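Local coordinates for phosphoserine aminotransferase SerC (Cytophaga hutchinsonii ATCC 33406, PDB 3FFR), which probably catalyses PLP-dependent transfer of an amino group from glutamate to 3-phosphohydroxypyruvate, making phosphoserine for serine biosynthesis, at residues I125-L136 with F155-V166; W179-V189 with G200-V208. All coordinates share one frame; numbering follows the deposited sequence.

Interaction 1 of 2, residues I125-L136 with F155-V166; sequences ITVPADAEIICL and FRDKNKDALIFV
N159 ND2 sits amid three backbone carbonyls of the facing turn. The amide group swings there because CG lies opposite the backbone N (chi1 -176°). It donates to A129 O at 3.3 Å, coming from above that carbonyl's plane, while its bonds to P128 O and A131 O are bent and weak. K158, next to N159, sends NZ to I125 O at 3.0 Å and also bonds P122 O, so the incoming loop is held at two points.

Beyond the turns the chains pair as parallel strands: I134 N donates to L163 O, and I134 O accepts from F165 N, the latter bond 2.9 Å long and nearly straight. The F155 ring packs against the side of the sheet that carries I134 and L136. L136 CD2 rests over the middle of one ring face, 3.9 Å from the centroid, and V127 CG2 meets the ring edge near its plane. I125 and I134 add their CG2 methyls obliquely. Replacing F155 with an alanine is likely to open a gap among these four side chains and leave L136 CD2 without the ring it rests on. On the other side, I133 CG2 touches the edge of the F165 ring at CE1 (3.8 Å), and helix 70-81 covers both residues.

Strands 133-137 and 163-167 are thus parallel neighbours, joined by a connection with the short helix 149-152, in the central mixed sheet typical of fold type I PLP enzymes.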
loop_
_atom_site.group_PDB
_atom_site.type_symbol
_atom_site.label_atom_id
_atom_site.label_comp_id
_atom_site.label_asym_id
_atom_site.label_seq_id
_atom_site.Cartn_x
_atom_site.Cartn_y
_atom_site.Cartn_z
ATOM N N ILE A 125 8.742 29.753 -20.467
ATOM C CA ILE A 125 9.447 28.930 -19.483
ATOM C C ILE A 125 10.761 28.354 -19.991
ATOM O O ILE A 125 10.837 27.868 -21.119
ATOM C CB ILE A 125 8.528 27.759 -19.041
ATOM C CG1 ILE A 125 7.221 28.317 -18.446
ATOM C CG2 ILE A 125 9.224 26.807 -18.038
ATOM C CD1 ILE A 125 6.217 27.227 -18.028
ATOM N N THR A 126 11.792 28.472 -19.166
ATOM C CA THR A 126 13.067 27.838 -19.451
ATOM C C THR A 126 13.369 26.875 -18.287
ATOM O O THR A 126 12.844 27.000 -17.190
ATOM C CB THR A 126 14.210 28.845 -19.624
ATOM O OG1 THR A 126 14.345 29.598 -18.419
ATOM C CG2 THR A 126 13.976 29.784 -20.823
ATOM N N VAL A 127 14.206 25.891 -18.557
ATOM C CA VAL A 127 14.604 24.890 -17.565
ATOM C C VAL A 127 16.120 24.893 -17.463
ATOM O O VAL A 127 16.818 24.733 -18.493
ATOM C CB VAL A 127 14.136 23.474 -17.976
ATOM C CG1 VAL A 127 14.607 22.448 -16.962
ATOM C CG2 VAL A 127 12.593 23.430 -18.178
ATOM N N PRO A 128 16.662 25.098 -16.242
ATOM C CA PRO A 128 18.113 25.080 -16.117
ATOM C C PRO A 128 18.709 23.776 -16.587
ATOM O O PRO A 128 18.144 22.687 -16.384
ATOM C CB PRO A 128 18.354 25.273 -14.625
ATOM C CG PRO A 128 17.130 26.004 -14.142
ATOM C CD PRO A 128 15.987 25.511 -14.987
ATOM N N ALA A 129 19.887 23.896 -17.171
ATOM C CA ALA A 129 20.579 22.742 -17.714
ATOM C C ALA A 129 20.911 21.690 -16.681
ATOM O O ALA A 129 20.947 20.488 -16.987
ATOM C CB ALA A 129 21.871 23.201 -18.470
ATOM N N ASP A 130 21.157 22.133 -15.457
ATOM C CA ASP A 130 21.568 21.197 -14.378
ATOM C C ASP A 130 20.389 20.538 -13.653
ATOM O O ASP A 130 20.571 19.779 -12.718
ATOM C CB ASP A 130 22.555 21.825 -13.387
ATOM C CG ASP A 130 21.978 22.967 -12.603
ATOM O OD1 ASP A 130 20.822 23.360 -12.876
ATOM O OD2 ASP A 130 22.711 23.482 -11.719
ATOM N N ALA A 131 19.175 20.844 -14.100
ATOM C CA ALA A 131 17.972 20.131 -13.591
ATOM C C ALA A 131 18.034 18.712 -14.170
ATOM O O ALA A 131 18.154 18.534 -15.387
ATOM C CB ALA A 131 16.670 20.815 -14.026
ATOM N N GLU A 132 17.929 17.712 -13.306
ATOM C CA GLU A 132 18.041 16.301 -13.718
ATOM C C GLU A 132 16.725 15.720 -14.148
ATOM O O GLU A 132 16.672 14.761 -14.927
ATOM C CB GLU A 132 18.625 15.449 -12.581
ATOM C CG GLU A 132 19.994 15.889 -12.175
ATOM C CD GLU A 132 20.466 15.235 -10.879
ATOM O OE1 GLU A 132 20.366 13.993 -10.810
ATOM O OE2 GLU A 132 20.976 15.967 -9.979
ATOM N N ILE A 133 15.670 16.265 -13.556
ATOM C CA ILE A 133 14.302 15.826 -13.854
ATOM C C ILE A 133 13.401 17.045 -13.926
ATOM O O ILE A 133 13.713 18.097 -13.350
ATOM C CB ILE A 133 13.768 14.777 -12.843
ATOM C CG1 ILE A 133 13.373 15.435 -11.515
ATOM C CG2 ILE A 133 14.804 13.609 -12.618
ATOM C CD1 ILE A 133 12.560 14.484 -10.546
ATOM N N ILE A 134 12.329 16.890 -14.705
ATOM C CA ILE A 134 11.269 17.893 -14.876
ATOM C C ILE A 134 9.992 17.207 -14.398
ATOM O O ILE A 134 9.586 16.188 -14.935
ATOM C CB ILE A 134 11.112 18.344 -16.357
ATOM C CG1 ILE A 134 12.337 19.148 -16.804
ATOM C CG2 ILE A 134 9.838 19.180 -16.571
ATOM C CD1 ILE A 134 12.499 19.226 -18.324
ATOM N N CYS A 135 9.335 17.834 -13.442
ATOM C CA CYS A 135 8.092 17.300 -12.845
ATOM C C CYS A 135 6.914 18.195 -13.198
ATOM O O CYS A 135 6.818 19.347 -12.772
ATOM C CB CYS A 135 8.206 17.189 -11.338
ATOM S SG CYS A 135 9.510 16.065 -10.773
ATOM N N LEU A 136 6.031 17.603 -13.993
ATOM C CA LEU A 136 4.864 18.264 -14.512
ATOM C C LEU A 136 3.628 17.626 -13.936
ATOM O O LEU A 136 3.617 16.434 -13.674
ATOM C CB LEU A 136 4.829 18.119 -16.041
ATOM C CG LEU A 136 6.079 18.643 -16.772
ATOM C CD1 LEU A 136 5.996 18.383 -18.301
ATOM C CD2 LEU A 136 6.336 20.122 -16.435
ATOM N N PHE A 155 8.338 20.602 -23.331
ATOM C CA PHE A 155 9.456 20.514 -22.352
ATOM C C PHE A 155 10.677 19.728 -22.787
ATOM O O PHE A 155 11.796 20.042 -22.387
ATOM C CB PHE A 155 8.956 20.039 -20.989
ATOM C CG PHE A 155 8.257 21.133 -20.206
ATOM C CD1 PHE A 155 6.924 21.418 -20.431
ATOM C CD2 PHE A 155 8.957 21.915 -19.304
ATOM C CE1 PHE A 155 6.291 22.431 -19.747
ATOM C CE2 PHE A 155 8.325 22.944 -18.624
ATOM C CZ PHE A 155 6.992 23.206 -18.849
ATOM N N ARG A 156 10.474 18.755 -23.657
ATOM C CA ARG A 156 11.581 17.897 -24.068
ATOM C C ARG A 156 12.758 18.664 -24.601
ATOM O O ARG A 156 13.902 18.377 -24.276
ATOM C CB ARG A 156 11.216 16.860 -25.124
ATOM C CG ARG A 156 12.520 16.317 -25.702
ATOM C CD ARG A 156 13.501 16.174 -24.526
ATOM N NE ARG A 156 13.028 15.091 -23.698
ATOM C CZ ARG A 156 13.216 14.912 -22.388
ATOM N NH1 ARG A 156 13.868 15.766 -21.608
ATOM N NH2 ARG A 156 12.683 13.844 -21.861
ATOM N N ASP A 157 12.486 19.664 -25.423
ATOM C CA ASP A 157 13.588 20.408 -26.035
ATOM C C ASP A 157 14.220 21.457 -25.147
ATOM O O ASP A 157 15.289 21.964 -25.454
ATOM C CB ASP A 157 13.157 21.018 -27.363
ATOM C CG ASP A 157 13.095 19.992 -28.478
ATOM O OD1 ASP A 157 13.525 18.810 -28.285
ATOM O OD2 ASP A 157 12.635 20.376 -29.570
ATOM N N LYS A 158 13.557 21.768 -24.045
ATOM C CA LYS A 158 14.077 22.763 -23.089
ATOM C C LYS A 158 15.258 22.234 -22.271
ATOM O O LYS A 158 16.088 22.989 -21.773
ATOM C CB LYS A 158 12.972 23.241 -22.153
ATOM C CG LYS A 158 11.828 23.923 -22.854
ATOM C CD LYS A 158 10.821 24.424 -21.814
ATOM C CE LYS A 158 9.546 24.968 -22.445
ATOM N NZ LYS A 158 9.785 26.152 -23.304
ATOM N N ASN A 159 15.291 20.919 -22.095
ATOM C CA ASN A 159 16.394 20.246 -21.401
ATOM C C ASN A 159 16.363 18.799 -21.865
ATOM O O ASN A 159 15.654 17.982 -21.314
ATOM C CB ASN A 159 16.300 20.377 -19.871
ATOM C CG ASN A 159 17.487 19.780 -19.150
ATOM O OD1 ASN A 159 18.069 18.803 -19.617
ATOM N ND2 ASN A 159 17.824 20.326 -17.965
ATOM N N LYS A 160 17.153 18.507 -22.888
ATOM C CA LYS A 160 17.041 17.222 -23.561
ATOM C C LYS A 160 17.415 16.037 -22.706
ATOM O O LYS A 160 16.881 14.957 -22.892
ATOM C CB LYS A 160 17.812 17.252 -24.881
ATOM C CG LYS A 160 17.121 18.294 -25.811
ATOM C CD LYS A 160 17.745 18.432 -27.068
ATOM C CE LYS A 160 17.159 19.612 -27.826
ATOM N NZ LYS A 160 17.510 20.890 -27.162
ATOM N N ASP A 161 18.308 16.256 -21.755
ATOM C CA ASP A 161 18.803 15.160 -20.940
ATOM C C ASP A 161 17.953 14.892 -19.710
ATOM O O ASP A 161 18.060 13.822 -19.078
ATOM C CB ASP A 161 20.256 15.369 -20.525
ATOM C CG ASP A 161 21.207 15.051 -21.634
ATOM O OD1 ASP A 161 20.871 14.176 -22.459
ATOM O OD2 ASP A 161 22.284 15.657 -21.688
ATOM N N ALA A 162 17.110 15.841 -19.375
ATOM C CA ALA A 162 16.255 15.680 -18.174
ATOM C C ALA A 162 15.271 14.533 -18.379
ATOM O O ALA A 162 14.862 14.221 -19.510
ATOM C CB ALA A 162 15.498 16.953 -17.861
ATOM N N LEU A 163 14.910 13.900 -17.263
ATOM C CA LEU A 163 13.836 12.917 -17.260
ATOM C C LEU A 163 12.562 13.672 -16.959
ATOM O O LEU A 163 12.481 14.412 -15.975
ATOM C CB LEU A 163 14.026 11.857 -16.182
ATOM C CG LEU A 163 15.301 11.015 -16.308
ATOM C CD1 LEU A 163 15.472 10.227 -14.974
ATOM C CD2 LEU A 163 15.269 10.100 -17.557
ATOM N N ILE A 164 11.569 13.501 -17.825
ATOM C CA ILE A 164 10.269 14.162 -17.666
ATOM C C ILE A 164 9.225 13.218 -17.081
ATOM O O ILE A 164 8.857 12.204 -17.682
ATOM C CB ILE A 164 9.758 14.802 -19.003
ATOM C CG1 ILE A 164 10.779 15.804 -19.537
ATOM C CG2 ILE A 164 8.404 15.507 -18.780
ATOM C CD1 ILE A 164 10.438 16.378 -20.930
ATOM N N PHE A 165 8.748 13.599 -15.899
ATOM C CA PHE A 165 7.709 12.859 -15.131
ATOM C C PHE A 165 6.421 13.650 -15.132
ATOM O O PHE A 165 6.412 14.838 -14.821
ATOM C CB PHE A 165 8.116 12.633 -13.667
ATOM C CG PHE A 165 9.324 11.802 -13.493
ATOM C CD1 PHE A 165 10.592 12.379 -13.528
ATOM C CD2 PHE A 165 9.214 10.426 -13.326
ATOM C CE1 PHE A 165 11.727 11.561 -13.409
ATOM C CE2 PHE A 165 10.321 9.616 -13.191
ATOM C CZ PHE A 165 11.596 10.186 -13.246
ATOM N N VAL A 166 5.331 12.958 -15.445
ATOM C CA VAL A 166 4.009 13.579 -15.430
ATOM C C VAL A 166 3.081 12.906 -14.407
ATOM O O VAL A 166 2.840 11.698 -14.438
ATOM C CB VAL A 166 3.350 13.547 -16.828
ATOM C CG1 VAL A 166 1.996 14.291 -16.794
ATOM C CG2 VAL A 166 4.265 14.156 -17.907
HETATM O O HOH W 1 18.361 23.335 -20.271
HETATM O O HOH W 2 15.330 25.713 -21.304
HETATM O O HOH W 3 20.652 18.582 -18.793
HETATM O O HOH W 4 19.586 16.925 -17.107
#

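Interaction 2 of 2, residues W179-V189 with G200-V208; sequences WTKIDSVFFSV and GVWILNDRV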
loop_
_atom_site.group_PDB
_atom_site.type_symbol
_atom_site.label_atom_id
_atom_site.label_comp_id
_atom_site.label_asym_id
_atom_site.label_seq_id
_atom_site.Cartn_x
_atom_site.Cartn_y
_atom_site.Cartn_z
ATOM N N TRP A 179 4.536 9.338 -25.955
ATOM C CA TRP A 179 5.485 8.683 -25.055
ATOM C C TRP A 179 6.920 8.963 -25.428
ATOM O O TRP A 179 7.819 8.657 -24.671
ATOM C CB TRP A 179 5.227 7.174 -25.011
ATOM C CG TRP A 179 3.821 6.862 -24.552
ATOM C CD1 TRP A 179 2.800 6.371 -25.323
ATOM C CD2 TRP A 179 3.271 7.087 -23.259
ATOM N NE1 TRP A 179 1.664 6.258 -24.584
ATOM C CE2 TRP A 179 1.924 6.681 -23.306
ATOM C CE3 TRP A 179 3.793 7.562 -22.054
ATOM C CZ2 TRP A 179 1.088 6.761 -22.211
ATOM C CZ3 TRP A 179 2.964 7.607 -20.955
ATOM C CH2 TRP A 179 1.620 7.216 -21.046
ATOM N N THR A 180 7.138 9.563 -26.591
ATOM C CA THR A 180 8.504 9.874 -26.994
ATOM C C THR A 180 8.952 11.219 -26.460
ATOM O O THR A 180 10.153 11.496 -26.434
ATOM C CB THR A 180 8.682 9.904 -28.533
ATOM O OG1 THR A 180 8.084 11.086 -29.073
ATOM C CG2 THR A 180 8.114 8.626 -29.192
ATOM N N LYS A 181 7.995 12.022 -26.000
ATOM C CA LYS A 181 8.307 13.371 -25.521
ATOM C C LYS A 181 8.399 13.521 -24.014
ATOM O O LYS A 181 8.776 14.569 -23.508
ATOM C CB LYS A 181 7.348 14.379 -26.131
ATOM C CG LYS A 181 7.517 14.464 -27.623
ATOM C CD LYS A 181 6.613 15.492 -28.243
ATOM C CE LYS A 181 6.698 15.388 -29.755
ATOM N NZ LYS A 181 8.120 15.386 -30.231
ATOM N N ILE A 182 8.083 12.438 -23.308
ATOM C CA ILE A 182 8.207 12.382 -21.865
ATOM C C ILE A 182 8.928 11.079 -21.524
ATOM O O ILE A 182 9.307 10.319 -22.427
ATOM C CB ILE A 182 6.862 12.492 -21.134
ATOM C CG1 ILE A 182 5.949 11.304 -21.487
ATOM C CG2 ILE A 182 6.188 13.872 -21.396
ATOM C CD1 ILE A 182 4.661 11.252 -20.683
ATOM N N ASP A 183 9.140 10.837 -20.243
ATOM C CA ASP A 183 9.837 9.630 -19.818
ATOM C C ASP A 183 9.057 8.765 -18.831
ATOM O O ASP A 183 9.365 7.588 -18.636
ATOM C CB ASP A 183 11.188 10.022 -19.210
ATOM C CG ASP A 183 12.074 10.775 -20.222
ATOM O OD1 ASP A 183 12.614 10.094 -21.152
ATOM O OD2 ASP A 183 12.249 12.018 -20.051
ATOM N N SER A 184 8.023 9.339 -18.256
ATOM C CA SER A 184 7.276 8.629 -17.217
ATOM C C SER A 184 5.997 9.344 -16.863
ATOM O O SER A 184 5.876 10.577 -16.979
ATOM C CB SER A 184 8.169 8.523 -15.949
ATOM O OG SER A 184 7.535 7.979 -14.790
ATOM N N VAL A 185 5.023 8.517 -16.531
ATOM C CA VAL A 185 3.749 9.002 -16.002
ATOM C C VAL A 185 3.333 8.110 -14.842
ATOM O O VAL A 185 3.718 6.943 -14.759
ATOM C CB VAL A 185 2.660 9.072 -17.106
ATOM C CG1 VAL A 185 2.217 7.680 -17.535
ATOM C CG2 VAL A 185 1.456 9.896 -16.647
ATOM N N PHE A 186 2.570 8.679 -13.916
ATOM C CA PHE A 186 2.097 7.899 -12.784
ATOM C C PHE A 186 0.727 8.330 -12.339
ATOM O O PHE A 186 0.242 9.435 -12.616
ATOM C CB PHE A 186 3.100 7.964 -11.612
ATOM C CG PHE A 186 3.338 9.370 -11.085
ATOM C CD1 PHE A 186 4.324 10.176 -11.625
ATOM C CD2 PHE A 186 2.555 9.887 -10.070
ATOM C CE1 PHE A 186 4.558 11.463 -11.156
ATOM C CE2 PHE A 186 2.792 11.178 -9.597
ATOM C CZ PHE A 186 3.786 11.961 -10.142
ATOM N N PHE A 187 0.097 7.384 -11.678
ATOM C CA PHE A 187 -1.239 7.589 -11.099
ATOM C C PHE A 187 -1.482 6.669 -9.939
ATOM O O PHE A 187 -0.656 5.814 -9.581
ATOM C CB PHE A 187 -2.329 7.396 -12.157
ATOM C CG PHE A 187 -2.416 6.003 -12.763
ATOM C CD1 PHE A 187 -1.621 5.637 -13.833
ATOM C CD2 PHE A 187 -3.327 5.096 -12.290
ATOM C CE1 PHE A 187 -1.701 4.350 -14.410
ATOM C CE2 PHE A 187 -3.420 3.806 -12.849
ATOM C CZ PHE A 187 -2.615 3.446 -13.921
ATOM N N SER A 188 -2.611 6.908 -9.299
ATOM C CA SER A 188 -3.117 5.952 -8.291
ATOM C C SER A 188 -4.545 5.621 -8.699
ATOM O O SER A 188 -5.156 6.334 -9.504
ATOM C CB SER A 188 -2.913 6.428 -6.856
ATOM O OG SER A 188 -3.488 7.665 -6.616
ATOM N N VAL A 189 -5.075 4.537 -8.174
ATOM C CA VAL A 189 -6.282 3.934 -8.768
ATOM C C VAL A 189 -7.657 4.438 -8.341
ATOM O O VAL A 189 -8.674 4.034 -8.941
ATOM C CB VAL A 189 -6.267 2.387 -8.615
ATOM C CG1 VAL A 189 -5.035 1.774 -9.362
ATOM C CG2 VAL A 189 -6.329 1.945 -7.109
ATOM N N GLY A 200 -0.713 2.343 -6.380
ATOM C CA GLY A 200 -0.060 3.297 -7.255
ATOM C C GLY A 200 0.546 2.585 -8.439
ATOM O O GLY A 200 0.957 1.414 -8.347
ATOM N N VAL A 201 0.558 3.284 -9.575
ATOM C CA VAL A 201 1.122 2.778 -10.809
ATOM C C VAL A 201 2.118 3.765 -11.411
ATOM O O VAL A 201 1.803 4.934 -11.663
ATOM C CB VAL A 201 0.009 2.454 -11.857
ATOM C CG1 VAL A 201 0.607 1.794 -13.076
ATOM C CG2 VAL A 201 -1.089 1.491 -11.247
ATOM N N TRP A 202 3.327 3.267 -11.600
ATOM C CA TRP A 202 4.456 4.033 -12.139
ATOM C C TRP A 202 4.839 3.461 -13.493
ATOM O O TRP A 202 5.314 2.360 -13.605
ATOM C CB TRP A 202 5.621 4.017 -11.140
ATOM C CG TRP A 202 6.774 4.916 -11.445
ATOM C CD1 TRP A 202 6.827 5.902 -12.391
ATOM C CD2 TRP A 202 7.996 5.023 -10.690
ATOM N NE1 TRP A 202 8.040 6.529 -12.345
ATOM C CE2 TRP A 202 8.773 6.032 -11.298
ATOM C CE3 TRP A 202 8.523 4.326 -9.604
ATOM C CZ2 TRP A 202 10.058 6.382 -10.841
ATOM C CZ3 TRP A 202 9.804 4.673 -9.146
ATOM C CH2 TRP A 202 10.559 5.675 -9.771
ATOM N N ILE A 203 4.584 4.259 -14.514
ATOM C CA ILE A 203 4.921 3.926 -15.890
ATOM C C ILE A 203 6.212 4.680 -16.201
ATOM O O ILE A 203 6.295 5.904 -16.023
ATOM C CB ILE A 203 3.772 4.343 -16.830
ATOM C CG1 ILE A 203 2.542 3.432 -16.572
ATOM C CG2 ILE A 203 4.223 4.317 -18.298
ATOM C CD1 ILE A 203 1.303 3.883 -17.291
ATOM N N LEU A 204 7.234 3.947 -16.622
ATOM C CA LEU A 204 8.545 4.579 -16.819
ATOM C C LEU A 204 9.326 3.922 -17.922
ATOM O O LEU A 204 9.159 2.750 -18.203
ATOM C CB LEU A 204 9.361 4.520 -15.514
ATOM C CG LEU A 204 9.985 3.178 -15.036
ATOM C CD1 LEU A 204 10.823 3.423 -13.777
ATOM C CD2 LEU A 204 8.940 2.034 -14.782
ATOM N N ASN A 205 10.192 4.713 -18.524
ATOM C CA ASN A 205 11.010 4.228 -19.629
ATOM C C ASN A 205 12.450 3.866 -19.287
ATOM O O ASN A 205 12.953 3.937 -18.143
ATOM C CB ASN A 205 10.949 5.180 -20.848
ATOM C CG ASN A 205 11.781 6.456 -20.658
ATOM O OD1 ASN A 205 12.467 6.612 -19.660
ATOM N ND2 ASN A 205 11.712 7.370 -21.629
ATOM N N ASP A 206 13.097 3.422 -20.349
ATOM C CA ASP A 206 14.498 2.985 -20.297
ATOM C C ASP A 206 15.428 4.053 -19.719
ATOM O O ASP A 206 16.392 3.735 -19.022
ATOM C CB ASP A 206 15.007 2.577 -21.710
ATOM C CG ASP A 206 14.931 3.746 -22.779
ATOM O OD1 ASP A 206 13.876 4.396 -23.038
ATOM O OD2 ASP A 206 15.985 3.993 -23.428
ATOM N N ARG A 207 15.166 5.306 -20.070
ATOM C CA ARG A 207 16.015 6.426 -19.602
ATOM C C ARG A 207 15.928 6.581 -18.066
ATOM O O ARG A 207 16.918 6.835 -17.350
ATOM C CB ARG A 207 15.644 7.737 -20.315
ATOM C CG ARG A 207 15.814 7.666 -21.834
ATOM C CD ARG A 207 15.577 8.970 -22.524
ATOM N NE ARG A 207 16.548 9.969 -22.109
ATOM C CZ ARG A 207 16.260 11.091 -21.447
ATOM N NH1 ARG A 207 15.023 11.432 -21.152
ATOM N NH2 ARG A 207 17.243 11.905 -21.106
ATOM N N VAL A 208 14.722 6.393 -17.563
ATOM C CA VAL A 208 14.485 6.492 -16.137
ATOM C C VAL A 208 15.217 5.345 -15.413
ATOM O O VAL A 208 15.932 5.559 -14.429
ATOM C CB VAL A 208 12.968 6.464 -15.810
ATOM C CG1 VAL A 208 12.756 6.515 -14.297
ATOM C CG2 VAL A 208 12.243 7.686 -16.463
HETATM O O HOH W 5 10.447 7.761 -24.328
#
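D183 OD1 takes two donors from segment 200-208. R207 NH1 comes in at 2.8 Å as a salt bridge, above the carboxylate plane, with the oxygen at the edge of the guanidinium. N205 ND2 approaches the anti lone pair of D183 OD1 at 2.9 Å. N205 does double duty, since its OD1 caps the following helix by accepting from V208 N at 3.1 Å. The other carboxylate oxygen, OD2, hydrogen-bonds I164 N and, in one of two modelled conformers of R156, forms a salt bridge with that arginine, while R207 NH1 has a second acceptor in A162 O.

One step along, S184 OG lies anti to its own N (chi1 174°) and donates to I203 O at 2.7 Å. V185 N reaches the same oxygen from the opposite face of its plane. W202 NE1 in turn donates to S184 OG, 2.9 Å away and in the indole plane, which helps fix the rotation of both side chains.

Towards the hairpin's loop, V201 CB lies over one face of the F187 ring, 3.7 Å from its centroid, and F193 stacks on that ring.

These antiparallel strands form the beta hairpin whose loop carries K191, the lysine bound to PLP; S188 OG hydrogen-bonds a phosphate oxygen of that cofactor, placing the hairpin at the active site.

How the interactions relate
Following the chain from the N terminus, interaction 1 comes first: it joins 125-136 to 155-166 and closes a loop of 18 residues that includes the short helix 149-152. Only after it is complete does the chain reach interaction 2, where 179-189 meets 200-208 around a 10-residue loop. The two are therefore in series, neither nesting nor crossing. They meet because strands 163-167 and 184-188 are parallel neighbours in one sheet, with F165 CD2 packing 3.3 Å from S184 OG. Each contributes one pair of strands, and backbone bonds between 163-167 and 184-188 join the pairs into four neighbouring strands; helix 70-81 packs on side chains from both contacts.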